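PDB 3LFT: uncharacterized protein from Streptococcus pneumoniae, which probably serves as the substrate-binding protein of an ABC transporter, holding L-tryptophan in the cleft between its two lobes. Local coordinates for residues 45-48 / 49-52; 219-222 / 223-227. All coordinates share one frame; numbering follows the deposited sequence.

Contact 1: residues 45-48 / 49-52; sequences EGDQ and SKVA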
ATOM      1  N   GLU A  45       6.675  12.017   6.562  1.00  4.68           N
ATOM      2  CA  GLU A  45       5.686  12.136   7.640  0.50  4.84           C
ATOM      3  C   GLU A  45       4.275  12.415   7.102  1.00  4.80           C
ATOM      4  O   GLU A  45       3.472  13.082   7.756  1.00  5.03           O
ATOM      5  CB  GLU A  45       6.083  13.272   8.608  0.50  5.77           C
ATOM      6  CG  GLU A  45       7.526  13.257   9.098  0.50  8.43           C
ATOM      7  CD  GLU A  45       7.814  12.051   9.950  0.50 11.85           C
ATOM      8  OE1 GLU A  45       7.100  11.046   9.779  0.50 13.58           O
ATOM      9  OE2 GLU A  45       8.744  12.106  10.782  0.50 13.99           O
ATOM     10  N   GLY A  46       3.979  11.938   5.898  1.00  4.26           N
ATOM     11  CA  GLY A  46       2.667  12.153   5.288  1.00  5.42           C
ATOM     12  C   GLY A  46       2.376  13.573   4.838  1.00  5.59           C
ATOM     13  O   GLY A  46       1.242  13.894   4.503  1.00  7.13           O
ATOM     14  N   ASP A  47       3.403  14.413   4.826  1.00  4.96           N
ATOM     15  CA  ASP A  47       3.238  15.844   4.578  1.00  4.94           C
ATOM     16  C   ASP A  47       3.739  16.171   3.170  1.00  4.79           C
ATOM     17  O   ASP A  47       4.936  16.030   2.876  1.00  4.70           O
ATOM     18  CB  ASP A  47       4.028  16.616   5.649  1.00  4.40           C
ATOM     19  CG  ASP A  47       3.876  18.129   5.549  1.00  6.08           C
ATOM     20  OD1 ASP A  47       3.499  18.654   4.477  1.00  7.49           O
ATOM     21  OD2 ASP A  47       4.141  18.800   6.569  1.00  8.64           O
ATOM     22  N   GLN A  48       2.844  16.627   2.294  1.00  4.50           N
ATOM     23  CA  GLN A  48       3.241  16.931   0.908  1.00  5.36           C
ATOM     24  C   GLN A  48       4.295  18.022   0.814  1.00  4.86           C
ATOM     25  O   GLN A  48       5.086  18.050  -0.146  1.00  4.08           O
ATOM     26  CB  GLN A  48       2.045  17.297   0.027  1.00  6.48           C
ATOM     27  CG  GLN A  48       1.239  16.093  -0.398  1.00  8.16           C
ATOM     28  CD  GLN A  48       2.001  15.113  -1.286  1.00 12.08           C
ATOM     29  OE1 GLN A  48       2.796  15.488  -2.170  1.00 10.54           O
ATOM     30  NE2 GLN A  48       1.747  13.837  -1.054  1.00 13.31           N
ATOM     31  N   SER A  49       4.316  18.940   1.783  1.00  5.90           N
ATOM     32  CA  SER A  49       5.358  19.962   1.793  1.00  6.64           C
ATOM     33  C   SER A  49       6.722  19.321   1.983  1.00  6.30           C
ATOM     34  O   SER A  49       7.685  19.683   1.289  1.00  6.74           O
ATOM     35  CB  SER A  49       5.090  20.998   2.882  1.00  6.70           C
ATOM     36  OG  SER A  49       3.906  21.718   2.573  1.00  9.27           O
ATOM     37  N   LYS A  50       6.801  18.356   2.892  1.00  6.15           N
ATOM     38  CA  LYS A  50       8.036  17.633   3.129  1.00  6.16           C
ATOM     39  C   LYS A  50       8.385  16.766   1.920  1.00  5.27           C
ATOM     40  O   LYS A  50       9.551  16.611   1.570  1.00  6.11           O
ATOM     41  CB  LYS A  50       7.955  16.804   4.410  1.00  5.74           C
ATOM     42  CG  LYS A  50       7.868  17.684   5.663  1.00  6.88           C
ATOM     43  CD  LYS A  50       7.855  16.850   6.944  1.00  8.47           C
ATOM     44  CE  LYS A  50       7.422  17.662   8.161  1.00 14.20           C
ATOM     45  NZ  LYS A  50       8.392  18.730   8.499  1.00 18.92           N
ATOM     46  N   VAL A  51       7.377  16.190   1.263  1.00  5.85           N
ATOM     47  CA  VAL A  51       7.646  15.425   0.047  1.00  5.94           C
ATOM     48  C   VAL A  51       8.391  16.303  -0.952  1.00  6.12           C
ATOM     49  O   VAL A  51       9.396  15.890  -1.520  1.00  5.91           O
ATOM     50  CB  VAL A  51       6.381  14.850  -0.584  1.00  5.37           C
ATOM     51  CG1 VAL A  51       6.687  14.224  -1.949  1.00  5.88           C
ATOM     52  CG2 VAL A  51       5.769  13.827   0.329  1.00  5.76           C
ATOM     53  N   ALA A  52       7.907  17.528  -1.162  1.00  5.75           N
ATOM     54  CA  ALA A  52       8.538  18.412  -2.143  1.00  6.31           C
ATOM     55  C   ALA A  52       9.960  18.804  -1.722  1.00  6.22           C
ATOM     56  O   ALA A  52      10.890  18.720  -2.521  1.00  6.74           O
ATOM     57  CB  ALA A  52       7.671  19.660  -2.385  1.00  6.34           C
TER
HETATM   58  O   HOH W   1       1.692  20.666   4.442  1.00 15.95           O
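Asp-47 reaches forward to the amide of Ser-49, which gives its N-H to carboxylate oxygen OD1 at 2.8 Å. The bond is bent (139° at the hydrogen) and meets OD1 on its anti side, 34° out of the carboxylate plane. The side chain gets there because CG stands anti to the backbone N (chi1 -177°), which sets the carboxylate beside the carbonyl carbon, where OD1 can meet the Ser-49 amide. Asp-47 OD1 has a second donor: a water donates a hydrogen bond to it at 2.7 Å and also sits 3.1 Å from Ser-49 OG, tying the serine hydroxyl to the same oxygen. The backbone carbonyls are used in turn, Asp-47 O by Val-51 N and Gln-48 O by Ala-52 N. Lys-50 runs across the aspartate at about a right angle, its CE 3.8 Å from Asp-47 OD2. Lys-50 NZ stays 4.7 Å from Asp-47 OD2, too far for a salt bridge, though the opposite charges probably attract weakly. Gln-48 and Val-51 lie side by side, OE1 4.0 Å from CB of the valine, and both also touch Phe-10. An aspartate bonded in this way to the amide two residues on is a classic N-cap, here opening helix 48-58 after strand 37-43.

Contact 2: residues 219-222 / 223-227; sequences SATA and MVEVG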
ATOM      1  N   SER A 219      -7.087  -3.249   3.793  1.00  4.80           N
ATOM      2  CA  SER A 219      -6.125  -3.916   2.897  1.00  5.58           C
ATOM      3  C   SER A 219      -4.679  -3.910   3.362  1.00  5.12           C
ATOM      4  O   SER A 219      -3.768  -3.514   2.611  1.00  6.35           O
ATOM      5  CB  SER A 219      -6.255  -3.327   1.489  1.00  5.60           C
ATOM      6  OG  SER A 219      -7.580  -3.466   1.017  1.00  5.82           O
ATOM      7  N   ALA A 220      -4.448  -4.348   4.601  1.00  4.33           N
ATOM      8  CA  ALA A 220      -3.095  -4.597   5.100  1.00  4.35           C
ATOM      9  C   ALA A 220      -3.129  -5.462   6.328  1.00  3.97           C
ATOM     10  O   ALA A 220      -3.994  -5.290   7.189  1.00  4.57           O
ATOM     11  CB  ALA A 220      -2.388  -3.287   5.456  1.00  4.62           C
ATOM     12  N   THR A 221      -2.169  -6.380   6.426  1.00  4.28           N
ATOM     13  CA  THR A 221      -1.976  -7.176   7.630  1.00  4.38           C
ATOM     14  C   THR A 221      -1.865  -6.294   8.850  1.00  4.29           C
ATOM     15  O   THR A 221      -2.461  -6.592   9.872  1.00  5.08           O
ATOM     16  CB  THR A 221      -0.747  -8.084   7.494  1.00  5.18           C
ATOM     17  OG1 THR A 221      -0.982  -8.985   6.403  1.00  7.00           O
ATOM     18  CG2 THR A 221      -0.462  -8.883   8.757  1.00  5.63           C
ATOM     19  N   ALA A 222      -1.121  -5.197   8.724  1.00  4.44           N
ATOM     20  CA  ALA A 222      -0.909  -4.303   9.846  1.00  4.82           C
ATOM     21  C   ALA A 222      -2.200  -3.666  10.361  1.00  4.02           C
ATOM     22  O   ALA A 222      -2.279  -3.341  11.540  1.00  5.31           O
ATOM     23  CB  ALA A 222       0.098  -3.237   9.479  1.00  4.23           C
HETATM   24  N   MSE A 223      -3.176  -3.473   9.472  1.00  4.63           N
HETATM   25  CA  MSE A 223      -4.485  -2.969   9.878  1.00  4.24           C
HETATM   26  C   MSE A 223      -5.349  -4.078  10.465  1.00  4.14           C
HETATM   27  O   MSE A 223      -5.967  -3.894  11.505  1.00  5.15           O
HETATM   28  CB  MSE A 223      -5.191  -2.280   8.712  1.00  4.86           C
HETATM   29  CG  MSE A 223      -4.508  -0.952   8.294  1.00  4.52           C
HETATM   30 SE   MSE A 223      -5.542   0.108   7.031  1.00 10.49          SE
HETATM   31  CE  MSE A 223      -4.847  -0.514   5.333  1.00  7.80           C
ATOM     32  N   VAL A 224      -5.370  -5.248   9.828  1.00  5.17           N
ATOM     33  CA  VAL A 224      -6.119  -6.365  10.371  1.00  6.13           C
ATOM     34  C   VAL A 224      -5.622  -6.694  11.768  1.00  5.54           C
ATOM     35  O   VAL A 224      -6.429  -6.983  12.657  1.00  7.73           O
ATOM     36  CB  VAL A 224      -6.082  -7.605   9.438  1.00  6.06           C
ATOM     37  CG1 VAL A 224      -6.749  -8.825  10.105  1.00  7.15           C
ATOM     38  CG2 VAL A 224      -6.813  -7.299   8.116  1.00  7.49           C
ATOM     39  N   GLU A 225      -4.315  -6.620  11.999  1.00  5.53           N
ATOM     40  CA  GLU A 225      -3.803  -7.058  13.288  1.00  6.68           C
ATOM     41  C   GLU A 225      -4.170  -6.167  14.468  1.00  6.76           C
ATOM     42  O   GLU A 225      -4.074  -6.622  15.605  1.00  7.34           O
ATOM     43  CB  GLU A 225      -2.324  -7.403  13.224  1.00  8.34           C
ATOM     44  CG  GLU A 225      -1.374  -6.302  12.971  1.00 12.16           C
ATOM     45  CD  GLU A 225       0.047  -6.840  12.707  1.00 15.43           C
ATOM     46  OE1 GLU A 225       0.906  -6.082  12.215  1.00 17.92           O
ATOM     47  OE2 GLU A 225       0.305  -8.036  12.989  1.00 17.66           O
ATOM     48  N   VAL A 226      -4.586  -4.922  14.204  1.00  5.91           N
ATOM     49  CA  VAL A 226      -4.982  -4.011  15.294  1.00  6.20           C
ATOM     50  C   VAL A 226      -6.489  -3.743  15.348  1.00  6.23           C
ATOM     51  O   VAL A 226      -6.934  -2.797  15.986  1.00  7.42           O
ATOM     52  CB  VAL A 226      -4.174  -2.675  15.319  1.00  6.28           C
ATOM     53  CG1 VAL A 226      -2.674  -2.954  15.376  1.00  7.96           C
ATOM     54  CG2 VAL A 226      -4.517  -1.806  14.103  1.00  7.16           C
ATOM     55  N   GLY A 227      -7.289  -4.585  14.708  1.00  6.25           N
ATOM     56  CA  GLY A 227      -8.738  -4.514  14.923  1.00  6.20           C
ATOM     57  C   GLY A 227      -9.581  -4.719  13.677  1.00  6.43           C
ATOM     58  O   GLY A 227     -10.815  -4.729  13.762  1.00  7.40           O
TER
HETATM   59  O   HOH W   2       0.228  -3.358  12.992  1.00 15.81           O
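Met-223, a selenomethionine, turns back toward the residues before the helix: a turn about the CG-SE bond (chi3 -92°) brings methyl CE to 3.7 Å from CB of Ala-220. The same methyl lies near the backbone N of Ser-219, and Phe-202 also touches this side chain. The amide of Met-223 makes a weak, bent bond to Ala-220 O. Val-224 N uses that oxygen far better, at 3.0 Å and almost straight (171°), so Ala-220 O receives two successive amides. The branch CG2 of Val-224 rests 3.6 Å from Ala-220 O, while the valine side chain also packs on Ser-231 and Ile-295. Ala-220 is thus the N-cap residue of the short helix 221-224, and its side chain touches the bound tryptophan: in this periplasmic-binding-protein fold, the helix starts at the ligand pocket just beyond strand 216-218. At Glu-225 the amide donates to Thr-221 O at 2.8 Å. Glu-225 CG lies between the backbone N and the carbonyl carbon (chi1 67°), and the extended chain beyond it runs back over Ala-222, with OE1 3.5 Å from Ala-222 CA. A water donates to both Glu-225 OE1 and Ala-222 O, bridging carboxylate and carbonyl. Val-226 follows, its CG2 3.7 Å from Ala-222 O, and the type I turn from Val-224 closes at Gly-227, whose N bonds to Val-224 O.

Contact 1 comes first along the chain and contact 2 much later; their centres are 24 Å apart and their nearest atoms about 15 Å, with no touch between them. Contact 1 starts helix 48-58, which follows strand 37-43 at the edge of the six-stranded parallel sheet. Contact 2 follows strand 216-218, at the edge of the four-stranded parallel sheet, and so belongs to the other lobe. Each follows an edge strand: contact 1 opens a long helix, contact 2 holds a short one with the turn after it, and the tryptophan lies between the two lobes. Contact 2 reaches the ligand pocket, whereas the side chain of Gln-48 in contact 1 is about 10 Å from the tryptophan.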